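Local coordinates for uncharacterized SnoaL-like protein (Burkholderia thailandensis E264, PDB 3H3H) that is of unknown function but adopts the SnoaL-like, NTF2-type fold, a curved sheet wrapped round helices, and may bind a small molecule in its aromatic-lined interior, at residues E16-W21 against F77-T82; S31-G36 against R111-A116; P73-E78 against R94-R99; V86-I91 against V104-P109. All coordinates share one frame; numbering follows the deposited sequence. Where two conformers were deposited one is given.

Contact 1: E16-W21 against F77-T82; sequences EWIDAW and FEWIAT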
loop_
_atom_site.group_PDB
_atom_site.type_symbol
_atom_site.label_atom_id
_atom_site.label_comp_id
_atom_site.label_asym_id
_atom_site.label_seq_id
_atom_site.Cartn_x
_atom_site.Cartn_y
_atom_site.Cartn_z
ATOM N N GLU B 16 16.276 1.709 -7.007
ATOM C CA GLU B 16 16.543 0.873 -8.171
ATOM C C GLU B 16 15.286 0.740 -8.998
ATOM O O GLU B 16 15.373 0.817 -10.203
ATOM C CB GLU B 16 17.076 -0.507 -7.785
ATOM C CG GLU B 16 18.371 -0.427 -7.086
ATOM C CD GLU B 16 18.913 -1.788 -6.633
ATOM O OE1 GLU B 16 18.212 -2.808 -6.671
ATOM O OE2 GLU B 16 20.051 -1.825 -6.170
ATOM N N TRP B 17 14.120 0.562 -8.359
ATOM C CA TRP B 17 12.883 0.338 -9.093
ATOM C C TRP B 17 12.510 1.591 -9.863
ATOM O O TRP B 17 12.177 1.521 -11.046
ATOM C CB TRP B 17 11.732 -0.018 -8.114
ATOM C CG TRP B 17 10.497 -0.410 -8.758
ATOM C CD1 TRP B 17 10.115 -1.673 -9.149
ATOM C CD2 TRP B 17 9.374 0.426 -8.961
ATOM N NE1 TRP B 17 8.857 -1.626 -9.703
ATOM C CE2 TRP B 17 8.346 -0.370 -9.521
ATOM C CE3 TRP B 17 9.139 1.783 -8.750
ATOM C CZ2 TRP B 17 7.114 0.160 -9.898
ATOM C CZ3 TRP B 17 7.878 2.292 -9.078
ATOM C CH2 TRP B 17 6.902 1.498 -9.665
ATOM N N ILE B 18 12.567 2.758 -9.217
ATOM C CA ILE B 18 12.293 4.027 -9.899
ATOM C C ILE B 18 13.287 4.240 -11.057
ATOM O O ILE B 18 12.901 4.583 -12.168
ATOM C CB ILE B 18 12.374 5.192 -8.926
ATOM C CG1 ILE B 18 11.225 5.149 -7.936
ATOM C CG2 ILE B 18 12.406 6.575 -9.661
ATOM C CD1 ILE B 18 9.875 5.534 -8.499
ATOM N N ASP B 19 14.543 4.004 -10.776
ATOM C CA ASP B 19 15.571 4.219 -11.804
ATOM C C ASP B 19 15.377 3.257 -12.952
ATOM O O ASP B 19 15.636 3.645 -14.085
ATOM C CB ASP B 19 16.959 4.066 -11.227
ATOM C CG ASP B 19 17.369 5.258 -10.364
ATOM O OD1 ASP B 19 16.637 6.262 -10.295
ATOM O OD2 ASP B 19 18.425 5.181 -9.738
ATOM N N ALA B 20 14.935 2.029 -12.690
ATOM C CA ALA B 20 14.786 1.036 -13.760
ATOM C C ALA B 20 13.646 1.450 -14.702
ATOM O O ALA B 20 13.771 1.383 -15.935
ATOM C CB ALA B 20 14.529 -0.355 -13.195
ATOM N N TRP B 21 12.532 1.875 -14.128
ATOM C CA TRP B 21 11.439 2.412 -14.900
ATOM C C TRP B 21 11.868 3.626 -15.713
ATOM O O TRP B 21 11.609 3.713 -16.915
ATOM C CB TRP B 21 10.251 2.751 -13.987
ATOM C CG TRP B 21 9.445 1.489 -13.725
ATOM C CD1 TRP B 21 9.504 0.690 -12.630
ATOM C CD2 TRP B 21 8.499 0.901 -14.614
ATOM N NE1 TRP B 21 8.646 -0.352 -12.773
ATOM C CE2 TRP B 21 8.009 -0.241 -13.976
ATOM C CE3 TRP B 21 8.002 1.234 -15.880
ATOM C CZ2 TRP B 21 7.099 -1.080 -14.568
ATOM C CZ3 TRP B 21 7.059 0.392 -16.453
ATOM C CH2 TRP B 21 6.610 -0.733 -15.777
ATOM N N PHE B 77 8.839 8.426 -13.692
ATOM C CA PHE B 77 8.204 8.400 -12.378
ATOM C C PHE B 77 9.014 9.274 -11.446
ATOM O O PHE B 77 10.223 9.218 -11.484
ATOM C CB PHE B 77 8.258 7.011 -11.803
ATOM C CG PHE B 77 7.431 5.987 -12.541
ATOM C CD1 PHE B 77 6.438 6.357 -13.456
ATOM C CD2 PHE B 77 7.589 4.677 -12.262
ATOM C CE1 PHE B 77 5.673 5.369 -14.074
ATOM C CE2 PHE B 77 6.849 3.671 -12.884
ATOM C CZ PHE B 77 5.881 4.015 -13.767
ATOM N N GLU B 78 8.342 10.073 -10.618
ATOM C CA GLU B 78 9.041 10.841 -9.572
ATOM C C GLU B 78 8.819 10.205 -8.239
ATOM O O GLU B 78 7.695 10.188 -7.749
ATOM C CB GLU B 78 8.580 12.341 -9.525
ATOM C CG GLU B 78 9.175 13.097 -8.356
ATOM C CD GLU B 78 8.896 14.574 -8.394
ATOM O OE1 GLU B 78 8.220 15.042 -9.326
ATOM O OE2 GLU B 78 9.368 15.243 -7.477
ATOM N N TRP B 79 9.898 9.804 -7.592
ATOM C CA TRP B 79 9.825 9.198 -6.263
ATOM C C TRP B 79 9.533 10.202 -5.173
ATOM O O TRP B 79 10.282 11.164 -5.001
ATOM C CB TRP B 79 11.115 8.496 -5.982
ATOM C CG TRP B 79 11.217 7.766 -4.707
ATOM C CD1 TRP B 79 10.221 7.234 -3.974
ATOM C CD2 TRP B 79 12.440 7.428 -4.027
ATOM N NE1 TRP B 79 10.711 6.625 -2.867
ATOM C CE2 TRP B 79 12.080 6.726 -2.865
ATOM C CE3 TRP B 79 13.793 7.645 -4.293
ATOM C CZ2 TRP B 79 13.023 6.209 -1.979
ATOM C CZ3 TRP B 79 14.755 7.162 -3.377
ATOM C CH2 TRP B 79 14.362 6.473 -2.231
ATOM N N ILE B 80 8.423 10.015 -4.480
ATOM C CA ILE B 80 8.020 10.890 -3.366
ATOM C C ILE B 80 8.403 10.310 -2.015
ATOM O O ILE B 80 9.154 10.946 -1.272
ATOM C CB ILE B 80 6.526 11.218 -3.391
ATOM C CG1 ILE B 80 6.176 11.931 -4.704
ATOM C CG2 ILE B 80 6.140 12.041 -2.168
ATOM C CD1 ILE B 80 4.661 12.055 -4.966
ATOM N N ALA B 81 7.974 9.089 -1.701
ATOM C CA ALA B 81 8.333 8.535 -0.405
ATOM C C ALA B 81 8.292 7.030 -0.448
ATOM O O ALA B 81 7.597 6.449 -1.265
ATOM C CB ALA B 81 7.307 9.024 0.651
ATOM N N THR B 82 8.987 6.389 0.483
ATOM C CA THR B 82 8.884 4.959 0.620
ATOM C C THR B 82 8.570 4.641 2.072
ATOM O O THR B 82 9.184 5.230 2.983
ATOM C CB THR B 82 10.181 4.262 0.245
ATOM O OG1 THR B 82 10.294 4.253 -1.172
ATOM C CG2 THR B 82 10.123 2.822 0.667
#
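Phe77, in the loop just before strand 78-84, sends its ring against one side of helix 7-22, with CG anti to the carbonyl carbon. Three helix residues receive it. Trp21, whose CG also stands anti to its own carbonyl carbon (chi1 -83°), offers a face of its indole: Phe77 CE2 comes in over the rim of that face, 3.5 Å from Trp21 CG. The planes are inclined at 33°, so the pair is oblique, neither stacked nor T-shaped. Trp17 takes a different rotamer, CG anti to the backbone N (chi1 -173°), which brings its six-membered ring up to Phe77; Trp17 CH2 lies 3.9 Å from Phe77 CE2, the two rings only slightly inclined but offset, with little overlap. Within the helix, Trp21 CD1 sits over the centre of the Trp17 ring. Ile18 lies along another part of the Phe77 ring, its CD1 at the edge and 4.0 Å from Phe77 CB, while Ile18 CG1 meets Trp79 CB at 3.9 Å. The Trp79 indole then leads off along the strand, where Trp79 NE1 gives Thr82 OG1 a well-bent hydrogen bond of 2.9 Å. Trp17 NE1 is satisfied by Tyr33 OH. Trp17, Trp21 and Phe77 thus form an aromatic cluster, here packing the N-terminal helix against the concave sheet of an NTF2-like cone.

Contact 2: S31-G36 against R111-A116; sequences SHYADG and RRVVKA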
loop_
_atom_site.group_PDB
_atom_site.type_symbol
_atom_site.label_atom_id
_atom_site.label_comp_id
_atom_site.label_asym_id
_atom_site.label_seq_id
_atom_site.Cartn_x
_atom_site.Cartn_y
_atom_site.Cartn_z
ATOM N N SER B 31 13.959 -7.721 -12.959
ATOM C CA SER B 31 14.950 -8.350 -12.103
ATOM C C SER B 31 14.511 -8.276 -10.645
ATOM O O SER B 31 14.946 -9.078 -9.858
ATOM C CB SER B 31 16.338 -7.719 -12.249
ATOM O OG SER B 31 16.407 -6.445 -11.630
ATOM N N HIS B 32 13.617 -7.352 -10.315
ATOM C CA HIS B 32 13.218 -7.164 -8.974
ATOM C C HIS B 32 12.078 -8.101 -8.564
ATOM O O HIS B 32 11.695 -8.073 -7.421
ATOM C CB HIS B 32 12.743 -5.738 -8.768
ATOM C CG HIS B 32 13.869 -4.767 -8.897
ATOM N ND1 HIS B 32 14.872 -4.673 -7.945
ATOM C CD2 HIS B 32 14.257 -3.993 -9.943
ATOM C CE1 HIS B 32 15.775 -3.800 -8.366
ATOM N NE2 HIS B 32 15.439 -3.388 -9.578
ATOM N N TYR B 33 11.535 -8.822 -9.532
ATOM C CA TYR B 33 10.304 -9.610 -9.321
ATOM C C TYR B 33 10.600 -11.092 -9.351
ATOM O O TYR B 33 11.450 -11.555 -10.106
ATOM C CB TYR B 33 9.276 -9.252 -10.397
ATOM C CG TYR B 33 8.739 -7.823 -10.320
ATOM C CD1 TYR B 33 9.477 -6.741 -10.825
ATOM C CD2 TYR B 33 7.540 -7.530 -9.703
ATOM C CE1 TYR B 33 9.026 -5.489 -10.743
ATOM C CE2 TYR B 33 7.059 -6.272 -9.621
ATOM C CZ TYR B 33 7.799 -5.218 -10.142
ATOM O OH TYR B 33 7.339 -3.921 -10.174
ATOM N N ALA B 34 9.865 -11.820 -8.522
ATOM C CA ALA B 34 9.901 -13.256 -8.477
ATOM C C ALA B 34 9.132 -13.872 -9.662
ATOM O O ALA B 34 8.256 -13.243 -10.232
ATOM C CB ALA B 34 9.280 -13.743 -7.166
ATOM N N ASP B 35 9.524 -15.077 -10.058
ATOM C CA ASP B 35 8.739 -15.797 -11.032
ATOM C C ASP B 35 7.311 -15.930 -10.510
ATOM O O ASP B 35 7.074 -16.198 -9.327
ATOM C CB ASP B 35 9.325 -17.187 -11.279
ATOM C CG ASP B 35 10.691 -17.133 -11.973
ATOM O OD1 ASP B 35 10.946 -16.227 -12.750
ATOM O OD2 ASP B 35 11.490 -18.055 -11.750
ATOM N N GLY B 36 6.360 -15.753 -11.423
ATOM C CA GLY B 36 4.991 -15.891 -11.102
ATOM C C GLY B 36 4.415 -14.831 -10.203
ATOM O O GLY B 36 3.366 -15.027 -9.615
ATOM N N ARG B 111 13.988 -12.148 -1.413
ATOM C CA ARG B 111 13.984 -10.669 -1.508
ATOM C C ARG B 111 13.482 -10.085 -2.877
ATOM O O ARG B 111 13.871 -8.981 -3.299
ATOM C CB ARG B 111 15.386 -10.145 -1.228
ATOM N N ARG B 112 12.702 -10.845 -3.622
ATOM C CA ARG B 112 12.100 -10.329 -4.815
ATOM C C ARG B 112 10.598 -10.209 -4.603
ATOM O O ARG B 112 10.031 -10.781 -3.668
ATOM C CB ARG B 112 12.434 -11.185 -6.016
ATOM C CG ARG B 112 13.897 -11.245 -6.239
ATOM C CD ARG B 112 14.233 -11.440 -7.643
ATOM N NE ARG B 112 13.839 -12.726 -8.154
ATOM C CZ ARG B 112 14.044 -13.078 -9.421
ATOM N NH1 ARG B 112 13.669 -14.273 -9.821
ATOM N NH2 ARG B 112 14.620 -12.222 -10.291
ATOM N N VAL B 113 9.972 -9.410 -5.454
ATOM C CA VAL B 113 8.573 -9.074 -5.326
ATOM C C VAL B 113 7.713 -10.235 -5.807
ATOM O O VAL B 113 7.834 -10.689 -6.964
ATOM C CB VAL B 113 8.219 -7.833 -6.113
ATOM C CG1 VAL B 113 6.665 -7.531 -5.998
ATOM C CG2 VAL B 113 9.002 -6.635 -5.631
ATOM N N VAL B 114 6.875 -10.728 -4.909
ATOM C CA VAL B 114 5.977 -11.832 -5.236
ATOM C C VAL B 114 4.576 -11.325 -5.538
ATOM O O VAL B 114 3.779 -12.036 -6.143
ATOM C CB VAL B 114 5.956 -12.877 -4.114
ATOM C CG1 VAL B 114 7.325 -13.519 -3.988
ATOM C CG2 VAL B 114 5.427 -12.339 -2.763
ATOM N N LYS B 115 4.254 -10.110 -5.055
ATOM C CA LYS B 115 2.932 -9.545 -5.237
ATOM C C LYS B 115 3.050 -8.009 -5.205
ATOM O O LYS B 115 3.660 -7.472 -4.295
ATOM C CB LYS B 115 1.940 -9.994 -4.167
ATOM C CG LYS B 115 0.538 -9.515 -4.395
ATOM C CD LYS B 115 -0.407 -10.161 -3.373
ATOM C CE LYS B 115 -1.870 -9.867 -3.639
ATOM N NZ LYS B 115 -2.766 -10.989 -3.203
ATOM N N ALA B 116 2.444 -7.337 -6.150
ATOM C CA ALA B 116 2.443 -5.870 -6.172
ATOM C C ALA B 116 1.055 -5.409 -6.481
ATOM O O ALA B 116 0.349 -6.067 -7.230
ATOM C CB ALA B 116 3.462 -5.283 -7.165
HETATM O O HOH W 1 13.035 -14.643 -12.682
HETATM O O HOH W 2 11.725 -16.324 -8.678
#
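A single parallel bridge, Tyr33 with Val113, joins the short strand 33-34 to the start of strand 113-121 in this NTF2-like fold. Two backbone bonds define it: Val113 N to His32 O at 2.9 Å, arriving in the carbonyl plane on a lone pair, and Ala34 N to Val113 O at 2.8 Å, where the donor stands 35° above the carbonyl plane. The inner side is tightly packed. Tyr33 and Val113 run alongside each other in the same direction, and Tyr33 CD2 rests 3.7 Å from Val113 CB. Val113 CG1, anti to the backbone N, follows the CD2-CE2 side of the ring, and the edge of that ring reaches Ala116 CB. Phe105 backs both Tyr33 and Val113, and the Tyr33 hydroxyl has Trp17 as its partner. The outer side is looser and wetter. Arg112, bent at chi3 (-67°), folds its guanidinium back over the peptides of 31-34, so that Tyr33 O lies over the centre of one face, 3.1 Å from Arg112 CZ; the angles there are too poor for a hydrogen bond, and Lys58 NZ supplies one to Tyr33 O instead. Near the guanidinium plane, Arg112 NH2 does bond Ser31 O, at 3.2 Å. The acidic group of Asp35 stays beyond salt-bridge range: one water accepts from Arg112 NH1 and donates to Asp35 OD1 at 2.6 Å, while a second accepts from both Arg112 NH1 and Asp35 N.

Contact 3: P73-E78 against R94-R99; sequences PDLHFE and RGAKGR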
loop_
_atom_site.group_PDB
_atom_site.type_symbol
_atom_site.label_atom_id
_atom_site.label_comp_id
_atom_site.label_asym_id
_atom_site.label_seq_id
_atom_site.Cartn_x
_atom_site.Cartn_y
_atom_site.Cartn_z
ATOM N N PRO B 73 7.160 6.634 -24.509
ATOM C CA PRO B 73 8.615 6.500 -24.657
ATOM C C PRO B 73 9.428 7.373 -23.726
ATOM O O PRO B 73 10.618 7.105 -23.473
ATOM C CB PRO B 73 8.850 6.882 -26.136
ATOM C CG PRO B 73 7.712 7.659 -26.508
ATOM C CD PRO B 73 6.551 7.116 -25.761
ATOM N N ASP B 74 8.794 8.399 -23.197
ATOM C CA ASP B 74 9.443 9.262 -22.233
ATOM C C ASP B 74 8.737 9.126 -20.883
ATOM O O ASP B 74 8.558 10.099 -20.153
ATOM C CB ASP B 74 9.436 10.706 -22.744
ATOM C CG ASP B 74 10.001 10.828 -24.134
ATOM O OD1 ASP B 74 9.408 11.563 -24.950
ATOM O OD2 ASP B 74 11.032 10.184 -24.421
ATOM N N LEU B 75 8.317 7.896 -20.573
ATOM C CA LEU B 75 7.751 7.564 -19.280
ATOM C C LEU B 75 8.731 7.949 -18.186
ATOM O O LEU B 75 9.930 7.695 -18.280
ATOM C CB LEU B 75 7.484 6.047 -19.180
ATOM C CG LEU B 75 6.999 5.499 -17.836
ATOM C CD1 LEU B 75 6.107 4.216 -17.892
ATOM C CD2 LEU B 75 8.195 5.173 -16.897
ATOM N N HIS B 76 8.199 8.535 -17.117
ATOM C CA HIS B 76 9.054 8.979 -16.025
ATOM C C HIS B 76 8.274 8.999 -14.760
ATOM O O HIS B 76 7.200 9.567 -14.757
ATOM C CB HIS B 76 9.539 10.383 -16.336
ATOM C CG HIS B 76 10.468 10.916 -15.295
ATOM N ND1 HIS B 76 11.786 10.525 -15.216
ATOM C CD2 HIS B 76 10.259 11.763 -14.266
ATOM C CE1 HIS B 76 12.350 11.106 -14.175
ATOM N NE2 HIS B 76 11.454 11.885 -13.599
ATOM N N PHE B 77 8.839 8.426 -13.692
ATOM C CA PHE B 77 8.204 8.400 -12.378
ATOM C C PHE B 77 9.014 9.274 -11.446
ATOM O O PHE B 77 10.223 9.218 -11.484
ATOM C CB PHE B 77 8.258 7.011 -11.803
ATOM C CG PHE B 77 7.431 5.987 -12.541
ATOM C CD1 PHE B 77 6.438 6.357 -13.456
ATOM C CD2 PHE B 77 7.589 4.677 -12.262
ATOM C CE1 PHE B 77 5.673 5.369 -14.074
ATOM C CE2 PHE B 77 6.849 3.671 -12.884
ATOM C CZ PHE B 77 5.881 4.015 -13.767
ATOM N N GLU B 78 8.342 10.073 -10.618
ATOM C CA GLU B 78 9.041 10.841 -9.572
ATOM C C GLU B 78 8.819 10.205 -8.239
ATOM O O GLU B 78 7.695 10.188 -7.749
ATOM C CB GLU B 78 8.580 12.341 -9.525
ATOM C CG GLU B 78 9.175 13.097 -8.356
ATOM C CD GLU B 78 8.896 14.574 -8.394
ATOM O OE1 GLU B 78 8.220 15.042 -9.326
ATOM O OE2 GLU B 78 9.368 15.243 -7.477
ATOM N N ARG B 94 4.921 9.929 -8.338
ATOM C CA ARG B 94 4.125 10.556 -9.353
ATOM C C ARG B 94 4.362 9.876 -10.677
ATOM O O ARG B 94 5.507 9.776 -11.123
ATOM C CB ARG B 94 4.483 12.032 -9.411
ATOM C CG ARG B 94 3.665 12.797 -10.435
ATOM C CD ARG B 94 3.944 14.283 -10.208
ATOM N NE ARG B 94 3.139 15.128 -11.078
ATOM C CZ ARG B 94 3.489 15.510 -12.288
ATOM N NH1 ARG B 94 4.648 15.147 -12.819
ATOM N NH2 ARG B 94 2.661 16.287 -12.975
ATOM N N GLY B 95 3.265 9.374 -11.253
ATOM C CA GLY B 95 3.260 8.533 -12.446
ATOM C C GLY B 95 3.627 9.261 -13.711
ATOM O O GLY B 95 3.833 10.488 -13.747
ATOM N N ALA B 96 3.755 8.444 -14.755
ATOM C CA ALA B 96 4.178 8.897 -16.091
ATOM C C ALA B 96 3.325 10.060 -16.616
ATOM O O ALA B 96 3.849 10.895 -17.353
ATOM C CB ALA B 96 4.137 7.769 -17.049
ATOM N N LYS B 97 2.041 10.121 -16.224
ATOM C CA LYS B 97 1.147 11.181 -16.716
ATOM C C LYS B 97 0.652 12.118 -15.601
ATOM O O LYS B 97 -0.350 12.825 -15.748
ATOM C CB LYS B 97 -0.027 10.544 -17.467
ATOM C CG LYS B 97 0.438 9.641 -18.645
ATOM C CD LYS B 97 1.194 10.453 -19.648
ATOM C CE LYS B 97 1.521 9.649 -20.888
ATOM N NZ LYS B 97 2.192 10.554 -21.842
ATOM N N GLY B 98 1.371 12.133 -14.490
ATOM C CA GLY B 98 1.078 13.076 -13.440
ATOM C C GLY B 98 0.120 12.537 -12.395
ATOM O O GLY B 98 -0.221 13.213 -11.450
ATOM N N ARG B 99 -0.373 11.319 -12.581
ATOM C CA ARG B 99 -1.189 10.745 -11.548
ATOM C C ARG B 99 -0.327 10.503 -10.335
ATOM O O ARG B 99 0.873 10.186 -10.454
ATOM C CB ARG B 99 -1.678 9.347 -11.908
ATOM C CG ARG B 99 -2.620 9.228 -13.053
ATOM C CD ARG B 99 -2.834 7.721 -13.300
ATOM N NE ARG B 99 -3.834 7.580 -14.345
ATOM C CZ ARG B 99 -3.618 7.451 -15.662
ATOM N NH1 ARG B 99 -2.400 7.395 -16.208
ATOM N NH2 ARG B 99 -4.679 7.380 -16.446
HETATM O O HOH W 3 6.314 10.407 -18.165
HETATM O O HOH W 4 5.324 10.445 -21.028
HETATM O O HOH W 5 6.510 11.920 -12.824
HETATM O O HOH W 6 6.998 14.184 -11.614
#
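Glu78 and Arg94 both hold CG anti to the backbone N (chi1 174° and -178°) and run on extended, so the two chains leave the same face of the sheet from CB atoms 4.1 Å apart. Their charged ends do not touch: a water donates to Glu78 OE1 at 2.7 Å and accepts from Arg94 NH1, a bridge consistent with attraction between the opposite charges. Further round, one face of the Arg94 guanidinium lies over Gly98 CA. The backbones of these two residues make an antiparallel hydrogen-bonded pair, Glu78 N to Arg94 O at 2.9 Å and Arg94 N to Glu78 O at 2.8 Å, each within its acceptor's carbonyl plane. This pair belongs to the outer end of the meander formed by strands 78-84, 88-94 and 100-107; beyond it the chain enters a type I turn from Gly95 to Gly98, closed by Gly98 N to Gly95 O. Gly98 has phi 92°, a value suited to glycine. Ala96, on the turn, inserts its methyl between two apolar groups: Ala96 CB is 3.7 Å from Leu75 CG and 4.1 Å from Phe77 CE1. Leu75 CD2 lies over one face of the Phe77 ring, whose edge meets Ala96 N. At Ala96 itself the backbones meet through a CA-H...O contact, Ala96 CA 3.4 Å from His76 O, and through a water that donates to both Asp74 O and Ala96 O.

Contact 4: V86-I91 against V104-P109; sequences VDSVAI and VFHFGP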
loop_
_atom_site.group_PDB
_atom_site.type_symbol
_atom_site.label_atom_id
_atom_site.label_comp_id
_atom_site.label_asym_id
_atom_site.label_seq_id
_atom_site.Cartn_x
_atom_site.Cartn_y
_atom_site.Cartn_z
ATOM N N VAL B 86 5.598 -5.022 7.029
ATOM C CA VAL B 86 6.180 -6.268 7.569
ATOM C C VAL B 86 6.985 -6.975 6.504
ATOM O O VAL B 86 8.199 -7.192 6.616
ATOM C CB VAL B 86 5.046 -7.158 8.119
ATOM C CG1 VAL B 86 5.549 -8.584 8.542
ATOM C CG2 VAL B 86 4.387 -6.435 9.269
ATOM N N ASP B 87 6.299 -7.304 5.420
ATOM C CA ASP B 87 6.959 -7.989 4.310
ATOM C C ASP B 87 6.775 -7.179 3.041
ATOM O O ASP B 87 7.046 -7.680 1.930
ATOM C CB ASP B 87 6.383 -9.388 4.122
ATOM C CG ASP B 87 4.968 -9.402 3.514
ATOM O OD1 ASP B 87 4.316 -8.345 3.306
ATOM O OD2 ASP B 87 4.515 -10.526 3.223
ATOM N N SER B 88 6.429 -5.902 3.204
ATOM C CA SER B 88 6.128 -5.067 2.053
ATOM C C SER B 88 6.781 -3.688 2.148
ATOM O O SER B 88 7.164 -3.223 3.266
ATOM C CB SER B 88 4.638 -4.927 1.871
ATOM O OG SER B 88 3.968 -4.432 3.019
ATOM N N VAL B 89 6.942 -3.094 0.972
ATOM C CA VAL B 89 7.418 -1.729 0.808
ATOM C C VAL B 89 6.343 -1.023 0.014
ATOM O O VAL B 89 5.779 -1.588 -0.918
ATOM C CB VAL B 89 8.759 -1.705 0.067
ATOM C CG1 VAL B 89 9.181 -0.320 -0.330
ATOM C CG2 VAL B 89 9.856 -2.317 0.985
ATOM N N ALA B 90 6.067 0.217 0.357
ATOM C CA ALA B 90 5.115 1.029 -0.403
ATOM C C ALA B 90 5.875 2.162 -0.997
ATOM O O ALA B 90 6.558 2.892 -0.266
ATOM C CB ALA B 90 4.022 1.610 0.518
ATOM N N ILE B 91 5.826 2.279 -2.316
ATOM C CA ILE B 91 6.475 3.371 -3.009
ATOM C C ILE B 91 5.403 4.340 -3.450
ATOM O O ILE B 91 4.528 3.983 -4.208
ATOM C CB ILE B 91 7.289 2.912 -4.230
ATOM C CG1 ILE B 91 8.362 1.869 -3.808
ATOM C CG2 ILE B 91 7.986 4.147 -4.935
ATOM C CD1 ILE B 91 9.269 1.406 -5.014
ATOM N N VAL B 104 2.341 -1.033 -3.689
ATOM C CA VAL B 104 2.738 -1.843 -2.569
ATOM C C VAL B 104 3.377 -3.111 -3.130
ATOM O O VAL B 104 2.780 -3.798 -4.005
ATOM C CB VAL B 104 1.544 -2.224 -1.732
ATOM C CG1 VAL B 104 2.003 -3.103 -0.589
ATOM C CG2 VAL B 104 0.848 -0.929 -1.153
ATOM N N PHE B 105 4.563 -3.434 -2.587
ATOM C CA PHE B 105 5.310 -4.579 -3.036
ATOM C C PHE B 105 5.552 -5.520 -1.900
ATOM O O PHE B 105 6.160 -5.155 -0.877
ATOM C CB PHE B 105 6.666 -4.139 -3.553
ATOM C CG PHE B 105 6.612 -3.078 -4.624
ATOM C CD1 PHE B 105 6.564 -1.716 -4.313
ATOM C CD2 PHE B 105 6.662 -3.423 -5.966
ATOM C CE1 PHE B 105 6.515 -0.777 -5.300
ATOM C CE2 PHE B 105 6.624 -2.455 -6.973
ATOM C CZ PHE B 105 6.551 -1.138 -6.651
ATOM N N HIS B 106 5.081 -6.742 -2.047
ATOM C CA HIS B 106 5.304 -7.782 -1.085
ATOM C C HIS B 106 6.449 -8.642 -1.539
ATOM O O HIS B 106 6.550 -9.003 -2.710
ATOM C CB HIS B 106 4.104 -8.658 -0.932
ATOM C CG HIS B 106 2.937 -7.948 -0.358
ATOM N ND1 HIS B 106 2.654 -7.944 0.995
ATOM C CD2 HIS B 106 2.004 -7.166 -0.957
ATOM C CE1 HIS B 106 1.578 -7.204 1.199
ATOM N NE2 HIS B 106 1.155 -6.730 0.037
ATOM N N PHE B 107 7.324 -8.962 -0.592
ATOM C CA PHE B 107 8.551 -9.694 -0.942
ATOM C C PHE B 107 8.522 -11.121 -0.460
ATOM O O PHE B 107 7.926 -11.405 0.573
ATOM C CB PHE B 107 9.780 -9.026 -0.362
ATOM C CG PHE B 107 10.058 -7.721 -0.995
ATOM C CD1 PHE B 107 9.341 -6.573 -0.598
ATOM C CD2 PHE B 107 10.904 -7.656 -2.081
ATOM C CE1 PHE B 107 9.563 -5.372 -1.264
ATOM C CE2 PHE B 107 11.107 -6.455 -2.738
ATOM C CZ PHE B 107 10.433 -5.352 -2.332
ATOM N N GLY B 108 9.256 -11.969 -1.174
ATOM C CA GLY B 108 9.322 -13.372 -0.868
ATOM C C GLY B 108 10.630 -13.692 -0.211
ATOM O O GLY B 108 11.375 -12.781 0.139
ATOM N N PRO B 109 10.903 -15.003 -0.039
ATOM C CA PRO B 109 12.105 -15.484 0.606
ATOM C C PRO B 109 13.353 -14.950 -0.040
ATOM O O PRO B 109 14.295 -14.627 0.676
ATOM C CB PRO B 109 12.031 -17.015 0.417
ATOM C CG PRO B 109 10.612 -17.309 0.242
ATOM C CD PRO B 109 10.009 -16.106 -0.441
HETATM O O HOH W 7 5.265 -11.699 1.058
#
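The beta hairpin of strands 88-94 and 100-107 lies between strands 78-84 and 113-121 in the NTF2-like sheet, and this contact is the end of it farther from its turn. Strand axes run antiparallel at 159°. Val89 and Phe105 form the hydrogen-bonded pair, with Phe105 N to Val89 O at 2.8 Å and Val89 N to Phe105 O at 2.9 Å; Phe107 N extends the ladder to Asp87 O, almost in line with the C=O bond. On the face carrying Val89 and Phe105, Ile91 CD1 presses on Phe105 CE1 at 3.5 Å, and Val89 CG2 meets Phe107 CE1 at 3.8 Å; helix 7-22 packs over this side. The other face carries Ser88, Ala90, Val104 and His106 and meets the second subunit. There Ser88 CB sits over the His106 ring, 4.0 Å from its centroid, in a CH-pi contact, while Ser88 OG bonds His119 of the second subunit. Asp87, its CG wedged between N and C (chi1 73°), brings OD1 to 2.9 Å from His106 ND1, carboxylate and imidazole planes 80° apart. Asp87 OD2 takes a water shared with Phe107 O. The ND1 bond fixes the ring's rotation and would probably favour a protonated, positively charged imidazole beside the carboxylate.

In the fold
Contacts 1, 2 and 4 surround one aromatic interior. Trp17 of contact 1 reaches both others: Trp17 NE1 lies 2.8 Å from Tyr33 OH of contact 2, and Trp17 CE2 lies 3.5 Å from Phe105 CZ of contact 4. Contacts 2 and 4, centres 9 Å apart, are tied through the sheet, Val114 N approaching His106 O to 2.8 Å. Contact 3 shares Phe77 and Glu78 with contact 1 but lies about 22 Å, centre to centre, from contacts 2 and 4. An unidentified ligand sits about 4 Å from the side chains of Trp21 and Phe77 and about 5 Å from that of Tyr33, consistent with a pocket between contacts 1 and 2.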